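Local structure of type II restriction enzyme NgoMIV (1FIU) at residues S185-W188 / R194-N197; N67-I72 / V217-E222; S226-I231 / Y266-G271. The protein cleaves double-stranded DNA at the sequence 5'-GCCGGC-3' after the first G, as a magnesium-dependent homotetrameric restriction endonuclease. All blocks are in the same frame, centred on the assembly; numbering follows the deposited sequence.

Contact 1 (S185-W188 / R194-N197). With MG (magnesium ion), chain Q; ACY (acetic acid), chain R; nucleotides of chain D.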
ATOM      1  N   SER I 185     -11.652   2.054  16.501  1.00 15.06           N
ATOM      2  CA  SER I 185     -12.817   1.500  15.843  1.00 16.05           C
ATOM      3  C   SER I 185     -13.435   0.458  16.793  1.00 18.05           C
ATOM      4  O   SER I 185     -12.711  -0.324  17.412  1.00 19.17           O
ATOM      5  CB  SER I 185     -12.367   0.835  14.542  1.00 20.48           C
ATOM      6  OG  SER I 185     -13.296  -0.153  14.147  1.00 29.03           O
ATOM      7  N   CYS I 186     -14.767   0.466  16.916  1.00 15.08           N
ATOM      8  CA  CYS I 186     -15.472  -0.488  17.790  1.00 16.58           C
ATOM      9  C   CYS I 186     -16.380  -1.397  16.967  1.00 15.61           C
ATOM     10  O   CYS I 186     -17.000  -0.960  16.001  1.00 17.46           O
ATOM     11  CB  CYS I 186     -16.370   0.259  18.799  1.00 14.74           C
ATOM     12  SG  CYS I 186     -15.508   1.356  19.917  1.00 18.30           S
ATOM     13  N   LYS I 187     -16.456  -2.661  17.369  1.00 16.07           N
ATOM     14  CA  LYS I 187     -17.351  -3.612  16.712  1.00 17.25           C
ATOM     15  C   LYS I 187     -17.954  -4.483  17.815  1.00 16.20           C
ATOM     16  O   LYS I 187     -17.243  -5.261  18.441  1.00 17.61           O
ATOM     17  CB  LYS I 187     -16.577  -4.462  15.711  1.00 17.05           C
ATOM     18  CG  LYS I 187     -16.011  -3.607  14.575  1.00 15.27           C
ATOM     19  CD  LYS I 187     -15.390  -4.435  13.445  1.00 17.26           C
ATOM     20  CE  LYS I 187     -14.995  -3.540  12.255  1.00 20.67           C
ATOM     21  NZ  LYS I 187     -16.183  -2.787  11.740  1.00 22.12           N
ATOM     22  N   TRP I 188     -19.255  -4.323  18.078  1.00 17.22           N
ATOM     23  CA  TRP I 188     -19.917  -5.091  19.144  1.00 16.97           C
ATOM     24  C   TRP I 188     -19.786  -6.580  18.814  1.00 17.53           C
ATOM     25  O   TRP I 188     -19.433  -7.402  19.681  1.00 17.32           O
ATOM     26  CB  TRP I 188     -21.382  -4.650  19.242  1.00 19.81           C
ATOM     27  CG  TRP I 188     -22.226  -5.480  20.185  1.00 18.09           C
ATOM     28  CD1 TRP I 188     -23.340  -6.193  19.859  1.00 20.98           C
ATOM     29  CD2 TRP I 188     -22.003  -5.694  21.590  1.00 18.08           C
ATOM     30  NE1 TRP I 188     -23.827  -6.848  20.974  1.00 19.70           N
ATOM     31  CE2 TRP I 188     -23.031  -6.560  22.047  1.00 17.72           C
ATOM     32  CE3 TRP I 188     -21.038  -5.243  22.499  1.00 16.75           C
ATOM     33  CZ2 TRP I 188     -23.112  -6.987  23.381  1.00 19.86           C
ATOM     34  CZ3 TRP I 188     -21.115  -5.666  23.823  1.00 18.49           C
ATOM     35  CH2 TRP I 188     -22.155  -6.536  24.250  1.00 23.42           C
ATOM     36  N   ARG I 194     -18.121  -7.534   6.778  1.00 16.74           N
ATOM     37  CA  ARG I 194     -18.251  -6.157   7.247  1.00 18.22           C
ATOM     38  C   ARG I 194     -17.101  -5.690   8.152  1.00 19.26           C
ATOM     39  O   ARG I 194     -16.925  -4.493   8.347  1.00 23.71           O
ATOM     40  CB  ARG I 194     -19.606  -5.966   7.964  1.00 19.70           C
ATOM     41  CG  ARG I 194     -19.916  -6.906   9.145  1.00 17.92           C
ATOM     42  CD  ARG I 194     -21.339  -6.526   9.735  1.00 22.27           C
ATOM     43  NE  ARG I 194     -21.864  -7.474  10.727  1.00 19.08           N
ATOM     44  CZ  ARG I 194     -21.477  -7.550  11.997  1.00 20.63           C
ATOM     45  NH1 ARG I 194     -20.546  -6.720  12.475  1.00 20.32           N
ATOM     46  NH2 ARG I 194     -21.999  -8.486  12.796  1.00 20.04           N
ATOM     47  N   ALA I 195     -16.303  -6.608   8.688  1.00 15.95           N
ATOM     48  CA  ALA I 195     -15.214  -6.187   9.559  1.00 17.72           C
ATOM     49  C   ALA I 195     -14.061  -5.550   8.791  1.00 15.13           C
ATOM     50  O   ALA I 195     -13.211  -4.875   9.377  1.00 15.67           O
ATOM     51  CB  ALA I 195     -14.694  -7.393  10.381  1.00 23.75           C
ATOM     52  N   GLN I 196     -14.034  -5.762   7.479  1.00 15.58           N
ATOM     53  CA  GLN I 196     -12.929  -5.249   6.668  1.00 15.51           C
ATOM     54  C   GLN I 196     -12.912  -3.740   6.511  1.00 16.19           C
ATOM     55  O   GLN I 196     -11.908  -3.178   6.040  1.00 17.16           O
ATOM     56  CB  GLN I 196     -12.913  -5.923   5.282  1.00 16.97           C
ATOM     57  CG  GLN I 196     -12.845  -7.458   5.364  1.00 15.44           C
ATOM     58  CD  GLN I 196     -11.773  -7.986   6.320  1.00 20.10           C
ATOM     59  OE1 GLN I 196     -10.627  -7.544   6.303  1.00 20.18           O
ATOM     60  NE2 GLN I 196     -12.145  -8.946   7.155  1.00 17.58           N
ATOM     61  N   ASN I 197     -13.996  -3.066   6.874  1.00 16.33           N
ATOM     62  CA  ASN I 197     -13.959  -1.604   6.779  1.00 16.37           C
ATOM     63  C   ASN I 197     -12.936  -1.028   7.776  1.00 14.29           C
ATOM     64  O   ASN I 197     -12.472   0.098   7.579  1.00 16.20           O
ATOM     65  CB  ASN I 197     -15.344  -0.944   6.942  1.00 14.51           C
ATOM     66  CG  ASN I 197     -15.981  -1.121   8.338  1.00 16.59           C
ATOM     67  OD1 ASN I 197     -15.457  -2.021   9.147  1.00 21.34           O
ATOM     68  ND2 ASN I 197     -16.988  -0.429   8.656  1.00 13.61           N
TER
HETATM   69 MG    MG Q5555     -17.484   0.447  14.346  1.00 15.90          MG
HETATM   70  C   ACY R2001     -15.226   0.736  12.217  1.00 26.03           C
HETATM   71  O   ACY R2001     -15.665  -0.173  13.071  1.00 23.67           O
HETATM   72  OXT ACY R2001     -15.666   1.886  12.073  1.00 25.39           O
HETATM   73  CH3 ACY R2001     -14.054   0.309  11.348  1.00 21.69           C
ATOM     74  P    DC D   2     -21.296  -2.526  15.299  1.00 17.42           P
ATOM     75  OP1  DC D   2     -20.799  -2.556  16.682  1.00 15.93           O
ATOM     76  OP2  DC D   2     -20.373  -2.831  14.168  1.00 19.02           O
ATOM     77  O5'  DC D   2     -22.498  -3.560  15.168  1.00 17.21           O
ATOM     78  C5'  DC D   2     -23.585  -3.478  16.074  1.00 17.50           C
ATOM     79  C4'  DC D   2     -24.631  -4.521  15.751  1.00 15.94           C
ATOM     80  O4'  DC D   2     -25.211  -4.274  14.454  1.00 16.12           O
ATOM     81  C3'  DC D   2     -24.160  -5.980  15.766  1.00 20.28           C
ATOM     82  O3'  DC D   2     -25.058  -6.667  16.678  1.00 24.66           O
ATOM     83  C2'  DC D   2     -24.166  -6.381  14.293  1.00 18.21           C
ATOM     84  C1'  DC D   2     -25.193  -5.457  13.657  1.00 16.59           C
ATOM     85  N1   DC D   2     -24.879  -5.056  12.277  1.00 18.42           N
ATOM     86  C2   DC D   2     -25.740  -5.443  11.229  1.00 22.24           C
ATOM     87  O2   DC D   2     -26.812  -6.060  11.517  1.00 19.42           O
ATOM     88  N3   DC D   2     -25.405  -5.135   9.940  1.00 15.77           N
ATOM     89  C4   DC D   2     -24.271  -4.439   9.684  1.00 16.37           C
ATOM     90  N4   DC D   2     -23.960  -4.169   8.391  1.00 16.92           N
ATOM     91  C5   DC D   2     -23.416  -3.992  10.730  1.00 16.87           C
ATOM     92  C6   DC D   2     -23.745  -4.322  12.006  1.00 17.83           C
ATOM     93  P    DG D   3     -25.552  -8.190  16.444  1.00 21.18           P
ATOM     94  OP1  DG D   3     -26.318  -8.452  17.679  1.00 22.00           O
ATOM     95  OP2  DG D   3     -24.460  -9.135  16.049  1.00 21.52           O
ATOM     96  O5'  DG D   3     -26.535  -8.113  15.204  1.00 19.32           O
ATOM     97  C5'  DG D   3     -27.876  -7.654  15.331  1.00 22.34           C
ATOM     98  C4'  DG D   3     -28.820  -8.665  14.720  1.00 20.41           C
ATOM     99  O4'  DG D   3     -28.623  -8.733  13.292  1.00 20.24           O
ATOM    100  C3'  DG D   3     -28.638 -10.090  15.231  1.00 21.59           C
ATOM    101  O3'  DG D   3     -29.931 -10.687  15.354  1.00 24.73           O
ATOM    102  C2'  DG D   3     -27.736 -10.740  14.193  1.00 22.80           C
ATOM    103  C1'  DG D   3     -28.033  -9.973  12.910  1.00 18.76           C
ATOM    104  N9   DG D   3     -26.830  -9.668  12.138  1.00 19.57           N
ATOM    105  C8   DG D   3     -25.558  -9.469  12.625  1.00 20.22           C
ATOM    106  N7   DG D   3     -24.677  -9.225  11.687  1.00 18.46           N
ATOM    107  C5   DG D   3     -25.415  -9.249  10.510  1.00 17.57           C
ATOM    108  C6   DG D   3     -25.012  -9.040   9.163  1.00 18.76           C
ATOM    109  O6   DG D   3     -23.895  -8.747   8.733  1.00 17.60           O
ATOM    110  N1   DG D   3     -26.079  -9.186   8.278  1.00 18.13           N
ATOM    111  C2   DG D   3     -27.388  -9.463   8.654  1.00 20.21           C
ATOM    112  N2   DG D   3     -28.292  -9.561   7.664  1.00 17.77           N
ATOM    113  N3   DG D   3     -27.773  -9.630   9.904  1.00 18.90           N
ATOM    114  C4   DG D   3     -26.745  -9.526  10.773  1.00 19.00           C
TER
HETATM  115  O   HOH W   1     -18.348  -1.319  13.454  1.00 18.19           O
HETATM  116  O   HOH W   2     -19.110   0.938  15.792  1.00 18.23           O

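Contact 2 (N67-I72 / V217-E222)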
ATOM      1  N   ASN I  67     -24.008   1.676  18.884  1.00 16.94           N
ATOM      2  CA  ASN I  67     -23.779   3.015  19.445  1.00 18.47           C
ATOM      3  C   ASN I  67     -23.406   3.003  20.934  1.00 19.82           C
ATOM      4  O   ASN I  67     -22.482   3.706  21.375  1.00 19.43           O
ATOM      5  CB  ASN I  67     -25.036   3.868  19.221  1.00 18.01           C
ATOM      6  CG  ASN I  67     -24.918   5.250  19.832  1.00 22.98           C
ATOM      7  OD1 ASN I  67     -25.612   5.568  20.800  1.00 30.12           O
ATOM      8  ND2 ASN I  67     -24.032   6.071  19.277  1.00 24.12           N
ATOM      9  N   ALA I  68     -24.113   2.195  21.722  1.00 18.93           N
ATOM     10  CA  ALA I  68     -23.846   2.130  23.149  1.00 19.19           C
ATOM     11  C   ALA I  68     -22.463   1.577  23.432  1.00 19.07           C
ATOM     12  O   ALA I  68     -21.787   2.030  24.352  1.00 17.62           O
ATOM     13  CB  ALA I  68     -24.937   1.284  23.865  1.00 19.91           C
ATOM     14  N   PHE I  69     -22.024   0.606  22.633  1.00 18.75           N
ATOM     15  CA  PHE I  69     -20.707   0.011  22.840  1.00 19.43           C
ATOM     16  C   PHE I  69     -19.638   1.083  22.580  1.00 17.81           C
ATOM     17  O   PHE I  69     -18.651   1.159  23.303  1.00 18.74           O
ATOM     18  CB  PHE I  69     -20.514  -1.215  21.909  1.00 18.63           C
ATOM     19  CG  PHE I  69     -19.219  -1.975  22.147  1.00 17.91           C
ATOM     20  CD1 PHE I  69     -18.910  -2.503  23.405  1.00 17.20           C
ATOM     21  CD2 PHE I  69     -18.316  -2.169  21.092  1.00 19.51           C
ATOM     22  CE1 PHE I  69     -17.736  -3.211  23.618  1.00 16.58           C
ATOM     23  CE2 PHE I  69     -17.123  -2.891  21.301  1.00 17.83           C
ATOM     24  CZ  PHE I  69     -16.835  -3.411  22.566  1.00 15.59           C
ATOM     25  N   GLU I  70     -19.846   1.910  21.554  1.00 16.23           N
ATOM     26  CA  GLU I  70     -18.888   2.968  21.264  1.00 17.27           C
ATOM     27  C   GLU I  70     -18.815   3.918  22.457  1.00 15.06           C
ATOM     28  O   GLU I  70     -17.739   4.284  22.912  1.00 16.55           O
ATOM     29  CB  GLU I  70     -19.300   3.787  20.032  1.00 17.93           C
ATOM     30  CG  GLU I  70     -19.168   3.078  18.698  1.00 20.78           C
ATOM     31  CD  GLU I  70     -19.654   3.924  17.529  1.00 22.91           C
ATOM     32  OE1 GLU I  70     -20.015   5.105  17.751  1.00 22.63           O
ATOM     33  OE2 GLU I  70     -19.664   3.413  16.384  1.00 22.46           O
ATOM     34  N   ALA I  71     -19.981   4.330  22.951  1.00 17.30           N
ATOM     35  CA  ALA I  71     -20.011   5.278  24.062  1.00 16.51           C
ATOM     36  C   ALA I  71     -19.328   4.744  25.323  1.00 17.22           C
ATOM     37  O   ALA I  71     -18.530   5.433  25.955  1.00 16.17           O
ATOM     38  CB  ALA I  71     -21.462   5.668  24.373  1.00 18.72           C
ATOM     39  N   ILE I  72     -19.635   3.498  25.683  1.00 17.66           N
ATOM     40  CA  ILE I  72     -19.054   2.887  26.868  1.00 17.77           C
ATOM     41  C   ILE I  72     -17.539   2.672  26.705  1.00 17.93           C
ATOM     42  O   ILE I  72     -16.781   2.849  27.656  1.00 19.10           O
ATOM     43  CB  ILE I  72     -19.818   1.588  27.185  1.00 16.94           C
ATOM     44  CG1 ILE I  72     -21.237   1.990  27.627  1.00 20.76           C
ATOM     45  CG2 ILE I  72     -19.111   0.794  28.250  1.00 22.41           C
ATOM     46  CD1 ILE I  72     -22.248   0.841  27.722  1.00 20.41           C
ATOM     47  N   VAL I 217      -6.536   1.259  16.240  1.00 14.30           N
ATOM     48  CA  VAL I 217      -6.882   0.018  16.954  1.00 14.17           C
ATOM     49  C   VAL I 217      -8.352  -0.323  16.797  1.00 15.64           C
ATOM     50  O   VAL I 217      -9.153   0.500  16.362  1.00 14.05           O
ATOM     51  CB  VAL I 217      -6.568   0.158  18.457  1.00 13.30           C
ATOM     52  CG1 VAL I 217      -5.076   0.459  18.659  1.00 16.20           C
ATOM     53  CG2 VAL I 217      -7.460   1.288  19.075  1.00 14.33           C
ATOM     54  N   VAL I 218      -8.698  -1.558  17.142  1.00 13.83           N
ATOM     55  CA  VAL I 218     -10.082  -2.009  17.067  1.00 14.36           C
ATOM     56  C   VAL I 218     -10.427  -2.630  18.410  1.00 16.69           C
ATOM     57  O   VAL I 218      -9.615  -3.352  18.973  1.00 16.52           O
ATOM     58  CB  VAL I 218     -10.272  -3.103  15.992  1.00 15.34           C
ATOM     59  CG1 VAL I 218     -11.710  -3.581  16.005  1.00 17.87           C
ATOM     60  CG2 VAL I 218      -9.892  -2.563  14.614  1.00 14.51           C
ATOM     61  N   VAL I 219     -11.614  -2.323  18.935  1.00 16.57           N
ATOM     62  CA  VAL I 219     -12.067  -2.928  20.206  1.00 16.21           C
ATOM     63  C   VAL I 219     -13.323  -3.718  19.840  1.00 16.25           C
ATOM     64  O   VAL I 219     -14.185  -3.219  19.133  1.00 15.83           O
ATOM     65  CB  VAL I 219     -12.441  -1.851  21.259  1.00 16.99           C
ATOM     66  CG1 VAL I 219     -13.036  -2.542  22.529  1.00 16.92           C
ATOM     67  CG2 VAL I 219     -11.191  -1.039  21.632  1.00 16.32           C
ATOM     68  N   THR I 220     -13.435  -4.950  20.327  1.00 17.01           N
ATOM     69  CA  THR I 220     -14.586  -5.762  19.957  1.00 14.81           C
ATOM     70  C   THR I 220     -15.116  -6.628  21.094  1.00 14.33           C
ATOM     71  O   THR I 220     -14.379  -6.968  22.025  1.00 16.98           O
ATOM     72  CB  THR I 220     -14.204  -6.682  18.739  1.00 16.79           C
ATOM     73  OG1 THR I 220     -15.379  -7.320  18.223  1.00 17.44           O
ATOM     74  CG2 THR I 220     -13.179  -7.748  19.158  1.00 21.43           C
ATOM     75  N   ALA I 221     -16.407  -6.968  21.019  1.00 15.98           N
ATOM     76  CA  ALA I 221     -16.991  -7.868  22.009  1.00 16.11           C
ATOM     77  C   ALA I 221     -17.339  -9.187  21.312  1.00 18.32           C
ATOM     78  O   ALA I 221     -18.055 -10.012  21.874  1.00 17.95           O
ATOM     79  CB  ALA I 221     -18.226  -7.261  22.654  1.00 18.47           C
ATOM     80  N   GLU I 222     -16.826  -9.391  20.098  1.00 17.10           N
ATOM     81  CA  GLU I 222     -17.091 -10.650  19.371  1.00 16.75           C
ATOM     82  C   GLU I 222     -16.579 -11.832  20.208  1.00 17.94           C
ATOM     83  O   GLU I 222     -15.411 -11.865  20.619  1.00 17.32           O
ATOM     84  CB  GLU I 222     -16.405 -10.614  17.995  1.00 18.51           C
ATOM     85  CG  GLU I 222     -16.366 -11.986  17.283  1.00 18.50           C
ATOM     86  CD  GLU I 222     -17.754 -12.579  17.093  1.00 23.19           C
ATOM     87  OE1 GLU I 222     -17.874 -13.821  17.185  1.00 19.47           O
ATOM     88  OE2 GLU I 222     -18.720 -11.818  16.842  1.00 17.68           O
TER

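Contact 3 (S226-I231 / Y266-G271)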
ATOM      1  N   SER I 226     -12.384 -17.171  15.698  1.00 20.02           N
ATOM      2  CA  SER I 226     -12.397 -17.176  14.236  1.00 20.20           C
ATOM      3  C   SER I 226     -12.844 -15.833  13.674  1.00 20.18           C
ATOM      4  O   SER I 226     -12.202 -15.305  12.767  1.00 19.86           O
ATOM      5  CB  SER I 226     -13.295 -18.304  13.684  1.00 21.85           C
ATOM      6  OG  SER I 226     -14.637 -18.130  14.073  1.00 22.14           O
ATOM      7  N   ARG I 227     -13.924 -15.268  14.205  1.00 19.15           N
ATOM      8  CA  ARG I 227     -14.393 -13.982  13.696  1.00 18.26           C
ATOM      9  C   ARG I 227     -13.447 -12.852  14.098  1.00 16.54           C
ATOM     10  O   ARG I 227     -13.195 -11.937  13.307  1.00 17.75           O
ATOM     11  CB  ARG I 227     -15.828 -13.731  14.167  1.00 18.58           C
ATOM     12  CG  ARG I 227     -16.846 -14.357  13.198  1.00 19.40           C
ATOM     13  CD  ARG I 227     -18.240 -14.497  13.787  1.00 19.50           C
ATOM     14  NE  ARG I 227     -19.160 -14.900  12.736  1.00 19.49           N
ATOM     15  CZ  ARG I 227     -20.303 -15.554  12.933  1.00 23.98           C
ATOM     16  NH1 ARG I 227     -20.689 -15.897  14.152  1.00 23.78           N
ATOM     17  NH2 ARG I 227     -21.070 -15.848  11.901  1.00 20.21           N
ATOM     18  N   ILE I 228     -12.899 -12.921  15.303  1.00 16.27           N
ATOM     19  CA  ILE I 228     -11.930 -11.906  15.722  1.00 14.49           C
ATOM     20  C   ILE I 228     -10.735 -11.933  14.741  1.00 18.82           C
ATOM     21  O   ILE I 228     -10.216 -10.867  14.332  1.00 17.66           O
ATOM     22  CB  ILE I 228     -11.390 -12.210  17.139  1.00 17.59           C
ATOM     23  CG1 ILE I 228     -12.514 -12.067  18.165  1.00 17.11           C
ATOM     24  CG2 ILE I 228     -10.175 -11.301  17.464  1.00 15.08           C
ATOM     25  CD1 ILE I 228     -12.169 -12.715  19.487  1.00 17.78           C
ATOM     26  N   SER I 229     -10.306 -13.138  14.351  1.00 19.16           N
ATOM     27  CA  SER I 229      -9.147 -13.285  13.471  1.00 18.19           C
ATOM     28  C   SER I 229      -9.296 -12.620  12.105  1.00 19.56           C
ATOM     29  O   SER I 229      -8.283 -12.279  11.479  1.00 18.36           O
ATOM     30  CB  SER I 229      -8.780 -14.782  13.294  1.00 20.98           C
ATOM     31  OG  SER I 229      -9.634 -15.415  12.340  1.00 22.25           O
ATOM     32  N   SER I 230     -10.541 -12.417  11.657  1.00 15.64           N
ATOM     33  CA  SER I 230     -10.781 -11.796  10.356  1.00 18.04           C
ATOM     34  C   SER I 230     -10.283 -10.338  10.319  1.00 18.00           C
ATOM     35  O   SER I 230     -10.101  -9.794   9.252  1.00 18.68           O
ATOM     36  CB  SER I 230     -12.263 -11.867   9.952  1.00 18.75           C
ATOM     37  OG  SER I 230     -13.095 -11.072  10.772  1.00 21.39           O
ATOM     38  N   ILE I 231     -10.107  -9.715  11.479  1.00 17.28           N
ATOM     39  CA  ILE I 231      -9.537  -8.359  11.498  1.00 17.56           C
ATOM     40  C   ILE I 231      -8.196  -8.320  12.262  1.00 16.87           C
ATOM     41  O   ILE I 231      -7.337  -7.493  11.955  1.00 20.21           O
ATOM     42  CB  ILE I 231     -10.563  -7.327  12.079  1.00 20.10           C
ATOM     43  CG1 ILE I 231     -10.023  -5.892  11.963  1.00 28.17           C
ATOM     44  CG2 ILE I 231     -10.896  -7.665  13.510  1.00 19.72           C
ATOM     45  CD1 ILE I 231      -9.875  -5.383  10.512  1.00 26.22           C
ATOM     46  N   TYR I 266      -4.378 -18.247  20.977  1.00 20.85           N
ATOM     47  CA  TYR I 266      -2.971 -18.017  21.315  1.00 22.37           C
ATOM     48  C   TYR I 266      -2.124 -17.531  20.154  1.00 21.16           C
ATOM     49  O   TYR I 266      -1.138 -16.837  20.372  1.00 22.64           O
ATOM     50  CB  TYR I 266      -2.344 -19.262  21.976  1.00 25.43           C
ATOM     51  CG  TYR I 266      -2.869 -19.452  23.380  1.00 26.98           C
ATOM     52  CD1 TYR I 266      -3.662 -20.550  23.706  1.00 28.98           C
ATOM     53  CD2 TYR I 266      -2.651 -18.483  24.364  1.00 29.15           C
ATOM     54  CE1 TYR I 266      -4.232 -20.678  24.972  1.00 31.29           C
ATOM     55  CE2 TYR I 266      -3.220 -18.599  25.638  1.00 28.80           C
ATOM     56  CZ  TYR I 266      -4.011 -19.702  25.930  1.00 32.80           C
ATOM     57  OH  TYR I 266      -4.598 -19.833  27.170  1.00 34.25           O
ATOM     58  N   ILE I 267      -2.493 -17.871  18.925  1.00 21.04           N
ATOM     59  CA  ILE I 267      -1.738 -17.367  17.776  1.00 21.28           C
ATOM     60  C   ILE I 267      -1.882 -15.847  17.787  1.00 23.29           C
ATOM     61  O   ILE I 267      -0.897 -15.112  17.602  1.00 25.37           O
ATOM     62  CB  ILE I 267      -2.283 -17.904  16.450  1.00 19.75           C
ATOM     63  CG1 ILE I 267      -1.814 -19.355  16.278  1.00 22.92           C
ATOM     64  CG2 ILE I 267      -1.775 -17.054  15.274  1.00 23.77           C
ATOM     65  CD1 ILE I 267      -2.462 -20.057  15.136  1.00 23.83           C
ATOM     66  N   MET I 268      -3.104 -15.380  18.016  1.00 21.64           N
ATOM     67  CA  MET I 268      -3.354 -13.936  18.054  1.00 19.96           C
ATOM     68  C   MET I 268      -2.758 -13.258  19.280  1.00 22.50           C
ATOM     69  O   MET I 268      -2.162 -12.184  19.161  1.00 22.98           O
ATOM     70  CB  MET I 268      -4.860 -13.642  17.980  1.00 21.17           C
ATOM     71  CG  MET I 268      -5.493 -14.076  16.679  1.00 19.98           C
ATOM     72  SD  MET I 268      -7.215 -13.579  16.535  1.00 19.66           S
ATOM     73  CE  MET I 268      -8.051 -14.822  17.635  1.00 17.95           C
ATOM     74  N   VAL I 269      -2.882 -13.862  20.458  1.00 21.96           N
ATOM     75  CA  VAL I 269      -2.337 -13.233  21.656  1.00 21.54           C
ATOM     76  C   VAL I 269      -0.809 -13.304  21.702  1.00 25.63           C
ATOM     77  O   VAL I 269      -0.132 -12.298  21.949  1.00 23.68           O
ATOM     78  CB  VAL I 269      -2.931 -13.870  22.931  1.00 22.66           C
ATOM     79  CG1 VAL I 269      -2.229 -13.322  24.177  1.00 21.60           C
ATOM     80  CG2 VAL I 269      -4.438 -13.591  22.984  1.00 20.45           C
ATOM     81  N   ASN I 270      -0.248 -14.482  21.456  1.00 23.56           N
ATOM     82  CA  ASN I 270       1.198 -14.586  21.480  1.00 24.24           C
ATOM     83  C   ASN I 270       1.814 -13.819  20.311  1.00 24.66           C
ATOM     84  O   ASN I 270       2.964 -13.366  20.396  1.00 26.63           O
ATOM     85  CB  ASN I 270       1.636 -16.050  21.434  1.00 25.73           C
ATOM     86  CG  ASN I 270       1.260 -16.802  22.693  1.00 29.23           C
ATOM     87  OD1 ASN I 270       1.057 -16.206  23.749  1.00 34.81           O
ATOM     88  ND2 ASN I 270       1.184 -18.128  22.591  1.00 32.27           N
ATOM     89  N   GLY I 271       1.037 -13.689  19.237  1.00 21.92           N
ATOM     90  CA  GLY I 271       1.450 -13.001  18.029  1.00 21.17           C
ATOM     91  C   GLY I 271       1.220 -11.495  18.076  1.00 18.71           C
ATOM     92  O   GLY I 271       1.311 -10.830  17.051  1.00 21.04           O
TER

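Contact 1 (S185-W188 / R194-N197)
Lys187 and Asn197 approach from opposite directions, the lysine NZ giving a hydrogen bond of 2.8 Å to Asn197 OD1. The donor lies in the carbonyl plane on a lone pair, at a C=O...N angle of 131°. The same NZ also bonds to the acetate O at 3.0 Å and to a water that also lies within hydrogen-bonding distance of OP2 of DC2 of chain D. An otherwise extended lysine chain bends at its last torsion (chi4 -58°), turning NZ toward these partners, while CE packs 3.6 Å from Ala195 O.

That acetate oxygen and that water are both magnesium ligands. Cys186 binds the ion through its backbone O at 2.2 Å rather than through sulfur; a second water, Asp140 and a DNA phosphate complete the shell. One residue on, Trp188 N points almost straight at OP1 of DC2 (2.7 Å, N-H...O angle 176°).

Arg194 reads the DNA from the other segment. Its NE bonds to O6 of DG3 at 3.1 Å and its NH2 to N7 at 3.0 Å, while the DC2 sugar carbon C2' covers one guanidinium face. NH1 is held by Thr189 O, which fixes the rotation of the group.

Farther out, Asn197 ND2 bonds to a DNA phosphate, so the two ends of the amide serve lysine and DNA. Asp140 with Ser185-Cys186-Lys187 is a variant of the PD-(D/E)XK motif of this nuclease clan, with serine at the acidic position. The lysine-asparagine bond, made beside the ion, is consistent with metal binding and guanine recognition being structurally linked.

Contact 2 (N67-I72 / V217-E222)
Val219 is the first residue of strand 215-220 to meet Phe69, the side chain of segment 67-72 that carries this contact. Val219 CG1 packs 3.9 Å from Phe69 CZ, the two side chains running obliquely past each other. The carbonyl of the same valine lies in the ring plane at its edge, Val219 O being 3.7 Å from Phe69 CE2, where it faces the slightly positive C-H rim. Phe69 reaches this far because its ring carbon CG stands opposite the backbone N (chi1 -175°), directing the ring from the helix onto the strand.

Thr220 turns its side chain the other way and offers the ring only backbone, with its C atom 3.9 Å from Phe69 CZ. Its OG1 bonds to Lys187 O on the neighbouring strand and accepts from Glu222 N at 3.1 Å (N-H...O angle 162°), forming an ST turn where the strand ends.

Ala221 then points back toward the helix, its CB 4.1 Å from Phe69 CZ.

Around the phenyl group, Trp188 stacks edge-to-face, and Cys186 and Leu16 add further contacts. The contact is mainly apolar, with one carbonyl at the ring edge, and the polar bonds gather at Thr220, whose hydroxyl has Lys187 O and Glu222 N as partners: a buried aromatic ring packs the helix onto the sheet close to the magnesium site, while hydroxyl bonds hold the strand end in shape.

Contact 3 (S226-I231 / Y266-G271)
Met268 meets Ile228 and Ser229 with no ring, amide or guanidinium in the interface, so neither faces nor flat edges come into play; the contact is thioether against aliphatic carbon. The sulfur does most of the touching. Met268 SD lies 3.6 Å from Ser229 CA and 3.8 Å from Ser229 CB, pressed against the helix backbone itself. On its other neighbour, SD is 3.8 Å from Ile228 CG2, and the methyl CE follows at 4.1 Å from that same branch. The methionine chain runs out straight from its own helix and bends only at the end (chi3 -77°), which brings CE round beside the isoleucine.

Ser229 meets the sulfur with carbon, while its hydroxyl is engaged within the helix: OG donates to Ser226 O at 2.6 Å, tilted 25° from the carbonyl plane. Ser230 OG also donates back along the helix, to Arg227 O at 2.7 Å, here in the carbonyl plane, and that carbonyl also accepts from Ser230 N.

The contact thus joins helix 225-232 to helix 259-270 by one methionine. Pro225 and Ala232 of the first helix also touch Met268, and Leu274 of strand 274-276, outermost of the sheet in this chain, packs on both Met268 and Ile228. Helix 197-208 lies against Ile231, while just beyond helix 259-270 Gly271 O bonds to Lys210 of the third subunit.

How the contacts relate
Contact 1 holds the magnesium site and contact 2 lies beside it; contact 3 lies farther off, though its Arg227 makes a weak hydrogen bond to a DNA guanine. Contacts 1 and 2 have centres 9 Å apart and share the central sheet: Ser185 O and Val219 N are 2.7 Å apart, a probable backbone hydrogen bond between strands 179-187 and 215-220. Phe69 of contact 2 comes within about 7 Å of a magnesium ion at its nearest side-chain atom. The centre of contact 3 is 15 Å from that of contact 1 and 17 Å from that of contact 2. Gln196 NE2 lies 3.0 Å from Ser230 O, and Glu222 packs on Arg227 and Ile228.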